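Local atomic coordinates of cellulosome anchoring protein cohesin region (Clostridium thermocellum, PDB entry 4JO5), a protein that binds cellulose through a family 3a carbohydrate-binding module, acts as a scaffold of the cellulosome, and probably brings the enzymes' catalytic domains to their substrate. Residues Pro28-Asn33 with Thr139-Tyr144; Lys20-Asn25 with Phe152-Gln157; Asn33-Gln38 with Gly128-Asn133. All coordinates share one frame; numbering follows the deposited sequence.

Contact 1 of 3, residues Pro28-Asn33 with Thr139-Tyr144; sequences PSDTTN and TQSNDY. With CA (calcium ion), chain B; 1MZ (1-methylimidazole), chain I.
Part of the calcium site of this beta-sandwich module lies in one segment of the contact, in which Asp30 and Ser29 meet Thr139 and the turn that begins at Gln140. Thr31 and Thr139 form an antiparallel, non-hydrogen-bonded pair in a small two-stranded sheet. Gln140 N donates to Asp30 O at 2.8 Å. The same oxygen also receives a CA-H contact from Thr139.

Residues Gln140 to Asp143 make a type I turn, and the Asp30 carboxylate sits at its start. The Asp30 side chain leaves its backbone with CG anti to N (chi1 178°), which carries OD1 to Ser141 N at 2.9 Å. Ser141 OG is 2.9 Å from Asp30 OD1, at most a weak bond, since its proton may go elsewhere. Water 1 links Asp30 OD2 with Ser141 OG. Thr139 CG2 packs alongside the carboxylate.

The Gln140 side chain extends to Ser29. Its NE2 gives Ser29 O an almost straight bond of 2.7 Å, in the plane of its own amide, and a second bond to Asn27 O. Thr32 CG2 rests on Gln140 CG at 3.7 Å.

Calcium is bound by Thr139 O, Asn142 OD1, Asp143 OD1 and water 2, and Thr61 and Asp63 complete the site. The turn thus has calcium ligands in its own residues and is also bonded to Asp30, which probably helps to hold those ligands in place.

Contact 2 of 3, residues Lys20-Asn25 with Phe152-Gln157; sequences KVEFYN and FVEWDQ
Phe23 and Val153 pair at the edge of the larger sheet of the beta sandwich, where the short strand 153-154 joins strand 19-25. The backbone pairing is antiparallel but brief. Phe23 N donates to Val153 O at 2.8 Å, and Val153 N returns a bond to Phe23 O at 3.1 Å. Val153 O also receives a CA-H contact from Glu22, which pairs with Glu154 beyond the hydrogen-bonded residues.

Two aromatic pairs flank this join. Tyr24 and Phe152 make a T-shaped stack, with the tyrosine edge toward the phenylalanine face and the planes at 86°. Tyr24 CG lies between its backbone N and carbonyl carbon (chi1 74°), and its CD1 edge meets Phe152. Phe23 and the five-membered ring of Trp155 lie 20° from parallel with a large offset. They touch where Phe23 CD1 meets Trp155 CD1 at 3.6 Å. An edge-to-face contact with Phe39 extends the packing of Phe23, while Trp155 NE1 is bonded to Ser145 O.

Aliphatic contacts fill in around the charged side chains. Glu22 CB packs on Phe152 CB at 3.7 Å, and Glu22 CG approaches Glu154 CG. Lys20 NZ forms a long salt bridge with Glu22 OE1. Nearer its backbone, the lysine chain crosses Glu154 at about a right angle, with Lys20 CD 3.7 Å from Glu154 OE2.

Contact 3 of 3, residues Asn33-Gln38 with Gly128-Asn133; sequences NSINPQ and GRFAKN. With 1MZ (1-methylimidazole), chain I.
Ile35 and Phe130 form an antiparallel hydrogen-bonded pair, and the touching parts run nearly antiparallel, 166° apart. Ile35 N bonds to Phe130 O and Phe130 N to Ile35 O, each at 3.0 Å. Gly128 N gives a third bond to Pro37 O. CA-H contacts accompany these bonds: Ser34 approaches Phe130 O, and Arg129 approaches Ile35 O.

Among the side chains, Ile35 lies over one face of the Phe130 ring. Its CB sits 3.9 Å from the ring centroid in a CH-pi contact, displaced toward the rim. Ile35 CG2 and CD1 both reach the far end of the ring, CG2 being 3.5 Å from Phe130 CZ. With chi1 at 68° the Phe130 ring turns back toward Ile35, and it also meets Tyr60.

Asn36 and Arg129 run side by side, with Asn36 OD1 3.6 Å from Arg129 CG. Asn36 ND2 bonds to Ser34 OG. The Arg129 guanidinium makes a salt bridge with Asp73 and a cation-pi contact with Trp71. Water 3 accepts from Lys132 N and probably donates to Asn33 O. Asn33 OD1 lies 3.6 Å from CM1 of the 1-methylimidazole, while Asn33 ND2 is hydrogen-bonded to Trp135 O. Thr32 and Asn137 also line this pocket.

Strands 37-43 and 123-132 are neighbours in the larger sheet. Strand 19-25 flanks the first and strand 68-78 the second, while Tyr58 of strand 54-60 in the other sheet packs against Ile35, Pro37 and Phe130.

From the N terminus the chain first meets strand 19-25, which contact 2 later joins to residues 152-157, closing the longest loop of the three. Residues 28-33 follow and pair with 139-144 in contact 1, nested inside that loop. Contact 3 is nested in turn, between 33-38 and 128-133, and shares Asn33 with contact 1. Contacts 2 and 3 belong to one sheet, since strands 19-25 and 37-43 are neighbours; there Tyr24 O probably accepts a hydrogen bond from Gln38 N. Contact 1 joins the small two-stranded sheet to the calcium site. It touches contact 3 where Gln140 and Asp143 pack on Ile35.

Contact 1 of 3, residues Pro28-Asn33 with Thr139-Tyr144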
loop_
_atom_site.group_PDB
_atom_site.type_symbol
_atom_site.label_atom_id
_atom_site.label_comp_id
_atom_site.label_asym_id
_atom_site.label_seq_id
_atom_site.Cartn_x
_atom_site.Cartn_y
_atom_site.Cartn_z
ATOM N N PRO A 28 -13.159 8.889 -4.686
ATOM C CA PRO A 28 -12.813 10.138 -3.998
ATOM C C PRO A 28 -13.789 10.598 -2.903
ATOM O O PRO A 28 -13.450 11.550 -2.209
ATOM C CB PRO A 28 -12.855 11.169 -5.133
ATOM C CG PRO A 28 -13.955 10.678 -6.000
ATOM C CD PRO A 28 -13.838 9.154 -5.964
ATOM N N SER A 29 -14.953 9.975 -2.751
ATOM C CA SER A 29 -15.964 10.525 -1.849
ATOM C C SER A 29 -15.526 10.499 -0.403
ATOM O O SER A 29 -14.905 9.545 0.064
ATOM C CB SER A 29 -17.300 9.804 -2.005
ATOM O OG SER A 29 -17.765 9.984 -3.317
ATOM N N ASP A 30 -15.848 11.564 0.309
ATOM C CA ASP A 30 -15.387 11.689 1.680
ATOM C C ASP A 30 -16.094 10.639 2.519
ATOM O O ASP A 30 -15.452 9.935 3.313
ATOM C CB ASP A 30 -15.630 13.093 2.233
ATOM C CG ASP A 30 -15.202 13.231 3.674
ATOM O OD1 ASP A 30 -14.080 12.784 4.027
ATOM O OD2 ASP A 30 -16.000 13.784 4.465
ATOM N N THR A 31 -17.409 10.526 2.330
ATOM C CA THR A 31 -18.211 9.513 3.021
ATOM C C THR A 31 -18.458 8.349 2.105
ATOM O O THR A 31 -19.078 8.501 1.075
ATOM C CB THR A 31 -19.587 10.050 3.423
ATOM O OG1 THR A 31 -19.426 11.111 4.367
ATOM C CG2 THR A 31 -20.424 8.946 4.056
ATOM N N THR A 32 -17.984 7.172 2.481
ATOM C CA THR A 32 -18.043 6.038 1.592
ATOM C C THR A 32 -17.910 4.753 2.387
ATOM O O THR A 32 -17.301 4.737 3.462
ATOM C CB THR A 32 -16.903 6.111 0.536
ATOM O OG1 THR A 32 -17.045 5.044 -0.402
ATOM C CG2 THR A 32 -15.528 5.994 1.201
ATOM N N ASN A 33 -18.447 3.667 1.857
ATOM C CA ASN A 33 -18.336 2.402 2.558
ATOM C C ASN A 33 -17.403 1.385 1.901
ATOM O O ASN A 33 -17.447 0.210 2.271
ATOM C CB ASN A 33 -19.707 1.787 2.808
ATOM C CG ASN A 33 -20.421 1.441 1.550
ATOM O OD1 ASN A 33 -19.886 1.584 0.451
ATOM N ND2 ASN A 33 -21.653 0.980 1.692
ATOM N N THR A 139 -15.030 7.680 6.745
ATOM C CA THR A 139 -14.739 9.037 6.327
ATOM C C THR A 139 -13.307 9.037 5.855
ATOM O O THR A 139 -12.426 8.676 6.648
ATOM C CB THR A 139 -14.845 9.974 7.518
ATOM O OG1 THR A 139 -16.206 9.996 7.953
ATOM C CG2 THR A 139 -14.389 11.384 7.157
ATOM N N GLN A 140 -13.058 9.465 4.612
ATOM C CA GLN A 140 -11.713 9.396 4.047
ATOM C C GLN A 140 -10.821 10.627 4.340
ATOM O O GLN A 140 -9.599 10.519 4.292
ATOM C CB GLN A 140 -11.783 9.183 2.532
ATOM C CG GLN A 140 -12.515 7.895 2.125
ATOM C CD GLN A 140 -12.072 7.436 0.763
ATOM O OE1 GLN A 140 -11.109 6.684 0.646
ATOM N NE2 GLN A 140 -12.742 7.916 -0.278
ATOM N N SER A 141 -11.427 11.761 4.682
ATOM C CA SER A 141 -10.675 12.986 4.990
ATOM C C SER A 141 -9.791 12.956 6.272
ATOM O O SER A 141 -8.929 13.822 6.454
ATOM C CB SER A 141 -11.627 14.182 5.050
ATOM O OG SER A 141 -12.525 14.067 6.131
ATOM N N ASN A 142 -9.986 11.978 7.149
ATOM C CA ASN A 142 -9.092 11.807 8.292
ATOM C C ASN A 142 -8.250 10.534 8.169
ATOM O O ASN A 142 -7.990 9.852 9.170
ATOM C CB ASN A 142 -9.885 11.790 9.596
ATOM C CG ASN A 142 -10.954 10.714 9.620
ATOM O OD1 ASN A 142 -11.053 9.890 8.715
ATOM N ND2 ASN A 142 -11.755 10.709 10.679
ATOM N N ASP A 143 -7.844 10.221 6.938
ATOM C CA ASP A 143 -7.029 9.049 6.654
ATOM C C ASP A 143 -5.656 9.447 6.100
ATOM O O ASP A 143 -5.530 9.993 4.988
ATOM C CB ASP A 143 -7.707 8.116 5.649
ATOM C CG ASP A 143 -8.980 7.455 6.189
ATOM O OD1 ASP A 143 -9.279 7.518 7.408
ATOM O OD2 ASP A 143 -9.696 6.857 5.355
ATOM N N TYR A 144 -4.631 9.114 6.869
ATOM C CA TYR A 144 -3.263 9.526 6.574
ATOM C C TYR A 144 -2.883 9.214 5.110
ATOM O O TYR A 144 -2.410 10.095 4.408
ATOM C CB TYR A 144 -2.310 8.837 7.556
ATOM C CG TYR A 144 -0.838 9.155 7.375
ATOM C CD1 TYR A 144 -0.296 10.364 7.828
ATOM C CD2 TYR A 144 0.017 8.229 6.775
ATOM C CE1 TYR A 144 1.053 10.645 7.663
ATOM C CE2 TYR A 144 1.369 8.495 6.622
ATOM C CZ TYR A 144 1.881 9.698 7.066
ATOM O OH TYR A 144 3.210 9.954 6.895
HETATM CA CA CA B . -11.353 7.479 8.465
HETATM N N1 1MZ I . -21.463 5.126 -0.837
HETATM C C2 1MZ I . -21.735 4.935 0.523
HETATM N N3 1MZ I . -22.728 5.846 0.900
HETATM C C4 1MZ I . -23.081 6.613 -0.252
HETATM C C5 1MZ I . -22.311 6.179 -1.308
HETATM C CM1 1MZ I . -20.511 4.403 -1.616
HETATM O O HOH W 1 -15.382 14.716 6.835
HETATM O O HOH W 2 -11.630 5.777 6.656
#

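Contact 2 of 3, residues Lys20-Asn25 with Phe152-Gln157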
loop_
_atom_site.group_PDB
_atom_site.type_symbol
_atom_site.label_atom_id
_atom_site.label_comp_id
_atom_site.label_asym_id
_atom_site.label_seq_id
_atom_site.Cartn_x
_atom_site.Cartn_y
_atom_site.Cartn_z
ATOM N N LYS A 20 10.245 2.365 -6.168
ATOM C CA LYS A 20 9.470 3.553 -6.391
ATOM C C LYS A 20 8.043 3.104 -6.124
ATOM O O LYS A 20 7.605 2.102 -6.658
ATOM C CB LYS A 20 9.603 4.032 -7.833
ATOM C CG LYS A 20 8.663 5.169 -8.109
ATOM C CD LYS A 20 8.886 5.774 -9.455
ATOM C CE LYS A 20 8.509 4.846 -10.581
ATOM N NZ LYS A 20 8.579 5.591 -11.886
ATOM N N VAL A 21 7.324 3.837 -5.291
ATOM C CA VAL A 21 5.937 3.490 -4.980
ATOM C C VAL A 21 5.032 4.596 -5.474
ATOM O O VAL A 21 5.163 5.765 -5.064
ATOM C CB VAL A 21 5.676 3.294 -3.461
ATOM C CG1 VAL A 21 4.214 2.877 -3.202
ATOM C CG2 VAL A 21 6.615 2.265 -2.873
ATOM N N GLU A 22 4.153 4.231 -6.384
ATOM C CA GLU A 22 3.122 5.131 -6.852
ATOM C C GLU A 22 1.786 4.577 -6.396
ATOM O O GLU A 22 1.645 3.369 -6.138
ATOM C CB GLU A 22 3.150 5.262 -8.374
ATOM C CG GLU A 22 4.425 5.883 -8.918
ATOM C CD GLU A 22 4.498 5.805 -10.453
ATOM O OE1 GLU A 22 4.937 4.768 -10.996
ATOM O OE2 GLU A 22 4.101 6.786 -11.109
ATOM N N PHE A 23 0.806 5.463 -6.317
ATOM C CA PHE A 23 -0.393 5.169 -5.566
ATOM C C PHE A 23 -1.508 6.114 -5.918
ATOM O O PHE A 23 -1.255 7.247 -6.279
ATOM C CB PHE A 23 -0.110 5.301 -4.066
ATOM C CG PHE A 23 -1.337 5.028 -3.208
ATOM C CD1 PHE A 23 -2.185 6.053 -2.818
ATOM C CD2 PHE A 23 -1.687 3.724 -2.887
ATOM C CE1 PHE A 23 -3.354 5.786 -2.092
ATOM C CE2 PHE A 23 -2.826 3.446 -2.164
ATOM C CZ PHE A 23 -3.677 4.473 -1.763
ATOM N N TYR A 24 -2.733 5.623 -5.869
ATOM C CA TYR A 24 -3.899 6.501 -5.731
ATOM C C TYR A 24 -5.121 5.730 -5.225
ATOM O O TYR A 24 -5.177 4.496 -5.307
ATOM C CB TYR A 24 -4.228 7.211 -7.034
ATOM C CG TYR A 24 -4.863 6.350 -8.102
ATOM C CD1 TYR A 24 -4.141 5.337 -8.714
ATOM C CD2 TYR A 24 -6.169 6.581 -8.531
ATOM C CE1 TYR A 24 -4.691 4.569 -9.710
ATOM C CE2 TYR A 24 -6.737 5.813 -9.525
ATOM C CZ TYR A 24 -5.982 4.806 -10.114
ATOM O OH TYR A 24 -6.505 4.036 -11.117
ATOM N N ASN A 25 -6.052 6.469 -4.630
ATOM C CA ASN A 25 -7.398 5.988 -4.290
ATOM C C ASN A 25 -8.326 6.276 -5.461
ATOM O O ASN A 25 -8.381 7.405 -5.938
ATOM C CB ASN A 25 -7.954 6.711 -3.050
ATOM C CG ASN A 25 -7.245 6.336 -1.788
ATOM O OD1 ASN A 25 -6.174 6.884 -1.468
ATOM N ND2 ASN A 25 -7.815 5.387 -1.057
ATOM N N PHE A 152 -1.807 6.697 -11.045
ATOM C CA PHE A 152 -0.826 6.451 -9.983
ATOM C C PHE A 152 0.077 7.660 -9.937
ATOM O O PHE A 152 0.530 8.116 -10.986
ATOM C CB PHE A 152 0.051 5.246 -10.308
ATOM C CG PHE A 152 -0.684 3.960 -10.383
ATOM C CD1 PHE A 152 -1.126 3.335 -9.224
ATOM C CD2 PHE A 152 -0.946 3.367 -11.621
ATOM C CE1 PHE A 152 -1.796 2.153 -9.292
ATOM C CE2 PHE A 152 -1.621 2.161 -11.688
ATOM C CZ PHE A 152 -2.040 1.559 -10.522
ATOM N N VAL A 153 0.355 8.163 -8.742
ATOM C CA VAL A 153 1.346 9.212 -8.565
ATOM C C VAL A 153 2.294 8.844 -7.440
ATOM O O VAL A 153 1.944 8.052 -6.584
ATOM C CB VAL A 153 0.678 10.550 -8.231
ATOM C CG1 VAL A 153 -0.218 10.952 -9.367
ATOM C CG2 VAL A 153 -0.120 10.461 -6.906
ATOM N N GLU A 154 3.494 9.420 -7.421
ATOM C CA GLU A 154 4.409 9.139 -6.318
ATOM C C GLU A 154 3.773 9.637 -5.049
ATOM O O GLU A 154 3.179 10.703 -5.052
ATOM C CB GLU A 154 5.784 9.774 -6.540
ATOM C CG GLU A 154 6.690 8.925 -7.438
ATOM C CD GLU A 154 8.058 9.545 -7.626
ATOM O OE1 GLU A 154 8.114 10.724 -8.040
ATOM O OE2 GLU A 154 9.073 8.865 -7.350
ATOM N N TRP A 155 3.857 8.854 -3.974
ATOM C CA TRP A 155 3.145 9.210 -2.744
ATOM C C TRP A 155 3.855 8.640 -1.552
ATOM O O TRP A 155 3.981 7.430 -1.427
ATOM C CB TRP A 155 1.707 8.700 -2.822
ATOM C CG TRP A 155 0.810 8.994 -1.651
ATOM C CD1 TRP A 155 0.100 8.083 -0.922
ATOM C CD2 TRP A 155 0.445 10.284 -1.132
ATOM N NE1 TRP A 155 -0.662 8.716 0.027
ATOM C CE2 TRP A 155 -0.464 10.065 -0.074
ATOM C CE3 TRP A 155 0.803 11.594 -1.450
ATOM C CZ2 TRP A 155 -1.012 11.107 0.664
ATOM C CZ3 TRP A 155 0.271 12.621 -0.707
ATOM C CH2 TRP A 155 -0.624 12.374 0.341
ATOM N N ASP A 156 4.340 9.531 -0.690
ATOM C CA ASP A 156 5.163 9.164 0.459
ATOM C C ASP A 156 4.366 8.945 1.749
ATOM O O ASP A 156 4.956 8.823 2.823
ATOM C CB ASP A 156 6.236 10.235 0.704
ATOM C CG ASP A 156 5.661 11.578 1.157
ATOM O OD1 ASP A 156 4.426 11.778 1.142
ATOM O OD2 ASP A 156 6.472 12.463 1.519
ATOM N N GLN A 157 3.040 8.865 1.655
ATOM C CA GLN A 157 2.241 8.580 2.846
ATOM C C GLN A 157 1.641 7.171 2.856
ATOM O O GLN A 157 0.775 6.859 3.671
ATOM C CB GLN A 157 1.194 9.678 3.066
ATOM C CG GLN A 157 1.863 11.013 3.415
ATOM C CD GLN A 157 0.895 12.149 3.780
ATOM O OE1 GLN A 157 -0.250 11.939 4.209
ATOM N NE2 GLN A 157 1.382 13.369 3.638
#

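Contact 3 of 3, residues Asn33-Gln38 with Gly128-Asn133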
loop_
_atom_site.group_PDB
_atom_site.type_symbol
_atom_site.label_atom_id
_atom_site.label_comp_id
_atom_site.label_asym_id
_atom_site.label_seq_id
_atom_site.Cartn_x
_atom_site.Cartn_y
_atom_site.Cartn_z
ATOM N N ASN A 33 -18.447 3.667 1.857
ATOM C CA ASN A 33 -18.336 2.402 2.558
ATOM C C ASN A 33 -17.403 1.385 1.901
ATOM O O ASN A 33 -17.447 0.210 2.271
ATOM C CB ASN A 33 -19.707 1.787 2.808
ATOM C CG ASN A 33 -20.421 1.441 1.550
ATOM O OD1 ASN A 33 -19.886 1.584 0.451
ATOM N ND2 ASN A 33 -21.653 0.980 1.692
ATOM N N SER A 34 -16.578 1.822 0.938
ATOM C CA SER A 34 -15.403 1.052 0.525
ATOM C C SER A 34 -14.279 2.018 0.229
ATOM O O SER A 34 -14.486 3.090 -0.317
ATOM C CB SER A 34 -15.647 0.118 -0.691
ATOM O OG SER A 34 -15.571 0.812 -1.925
ATOM N N ILE A 35 -13.083 1.626 0.633
ATOM C CA ILE A 35 -11.876 2.376 0.336
ATOM C C ILE A 35 -11.127 1.583 -0.738
ATOM O O ILE A 35 -11.069 0.346 -0.675
ATOM C CB ILE A 35 -11.078 2.573 1.642
ATOM C CG1 ILE A 35 -11.909 3.506 2.565
ATOM C CG2 ILE A 35 -9.705 3.141 1.356
ATOM C CD1 ILE A 35 -11.466 3.565 3.996
ATOM N N ASN A 36 -10.580 2.271 -1.732
ATOM C CA ASN A 36 -10.056 1.592 -2.922
ATOM C C ASN A 36 -8.632 1.975 -3.236
ATOM O O ASN A 36 -8.391 2.750 -4.145
ATOM C CB ASN A 36 -10.971 1.855 -4.115
ATOM C CG ASN A 36 -12.359 1.205 -3.925
ATOM O OD1 ASN A 36 -12.604 0.102 -4.393
ATOM N ND2 ASN A 36 -13.221 1.862 -3.183
ATOM N N PRO A 37 -7.680 1.435 -2.466
ATOM C CA PRO A 37 -6.270 1.798 -2.651
ATOM C C PRO A 37 -5.665 1.042 -3.835
ATOM O O PRO A 37 -5.850 -0.175 -3.952
ATOM C CB PRO A 37 -5.627 1.327 -1.350
ATOM C CG PRO A 37 -6.469 0.185 -0.910
ATOM C CD PRO A 37 -7.876 0.516 -1.330
ATOM N N GLN A 38 -4.946 1.750 -4.693
ATOM C CA GLN A 38 -4.301 1.147 -5.852
ATOM C C GLN A 38 -2.807 1.384 -5.775
ATOM O O GLN A 38 -2.399 2.529 -5.664
ATOM C CB GLN A 38 -4.790 1.796 -7.151
ATOM C CG GLN A 38 -6.277 2.073 -7.210
ATOM C CD GLN A 38 -7.085 0.827 -7.492
ATOM O OE1 GLN A 38 -6.986 0.241 -8.571
ATOM N NE2 GLN A 38 -7.891 0.410 -6.516
ATOM N N GLY A 128 -6.806 -2.800 -4.961
ATOM C CA GLY A 128 -7.410 -3.290 -3.745
ATOM C C GLY A 128 -8.692 -2.578 -3.370
ATOM O O GLY A 128 -9.021 -1.536 -3.919
ATOM N N ARG A 129 -9.375 -3.153 -2.387
ATOM C CA ARG A 129 -10.685 -2.724 -1.956
ATOM C C ARG A 129 -10.848 -3.245 -0.536
ATOM O O ARG A 129 -10.503 -4.403 -0.271
ATOM C CB ARG A 129 -11.709 -3.412 -2.839
ATOM C CG ARG A 129 -13.105 -3.021 -2.637
ATOM C CD ARG A 129 -13.929 -3.421 -3.868
ATOM N NE ARG A 129 -13.900 -4.849 -4.186
ATOM C CZ ARG A 129 -14.736 -5.759 -3.679
ATOM N NH1 ARG A 129 -15.654 -5.428 -2.778
ATOM N NH2 ARG A 129 -14.640 -7.020 -4.053
ATOM N N PHE A 130 -11.378 -2.426 0.361
ATOM C CA PHE A 130 -11.751 -2.935 1.683
ATOM C C PHE A 130 -12.966 -2.213 2.232
ATOM O O PHE A 130 -13.280 -1.100 1.806
ATOM C CB PHE A 130 -10.570 -2.971 2.659
ATOM C CG PHE A 130 -10.039 -1.621 3.080
ATOM C CD1 PHE A 130 -10.604 -0.933 4.154
ATOM C CD2 PHE A 130 -8.919 -1.079 2.461
ATOM C CE1 PHE A 130 -10.104 0.284 4.562
ATOM C CE2 PHE A 130 -8.407 0.133 2.873
ATOM C CZ PHE A 130 -8.994 0.815 3.930
ATOM N N ALA A 131 -13.679 -2.907 3.118
ATOM C CA ALA A 131 -14.949 -2.444 3.682
ATOM C C ALA A 131 -15.067 -2.959 5.096
ATOM O O ALA A 131 -14.408 -3.935 5.460
ATOM C CB ALA A 131 -16.128 -2.973 2.866
ATOM N N LYS A 132 -15.912 -2.307 5.882
ATOM C CA LYS A 132 -16.366 -2.873 7.139
ATOM C C LYS A 132 -17.426 -3.920 6.815
ATOM O O LYS A 132 -18.152 -3.779 5.846
ATOM C CB LYS A 132 -16.908 -1.770 8.046
ATOM C CG LYS A 132 -15.832 -0.799 8.419
ATOM C CD LYS A 132 -16.277 0.167 9.478
ATOM C CE LYS A 132 -16.582 1.505 8.907
ATOM N NZ LYS A 132 -16.464 2.510 9.987
ATOM N N ASN A 133 -17.477 -4.995 7.597
ATOM C CA ASN A 133 -18.277 -6.166 7.233
ATOM C C ASN A 133 -19.800 -5.884 7.158
ATOM O O ASN A 133 -20.532 -6.615 6.500
ATOM C CB ASN A 133 -18.038 -7.331 8.198
ATOM C CG ASN A 133 -16.696 -8.018 8.011
ATOM O OD1 ASN A 133 -15.985 -7.795 7.041
ATOM N ND2 ASN A 133 -16.362 -8.881 8.952
HETATM N N1 1MZ I . -21.463 5.126 -0.837
HETATM C C2 1MZ I . -21.735 4.935 0.523
HETATM N N3 1MZ I . -22.728 5.846 0.900
HETATM C C4 1MZ I . -23.081 6.613 -0.252
HETATM C C5 1MZ I . -22.311 6.179 -1.308
HETATM C CM1 1MZ I . -20.511 4.403 -1.616
HETATM O O HOH W 3 -17.713 -0.567 4.856
#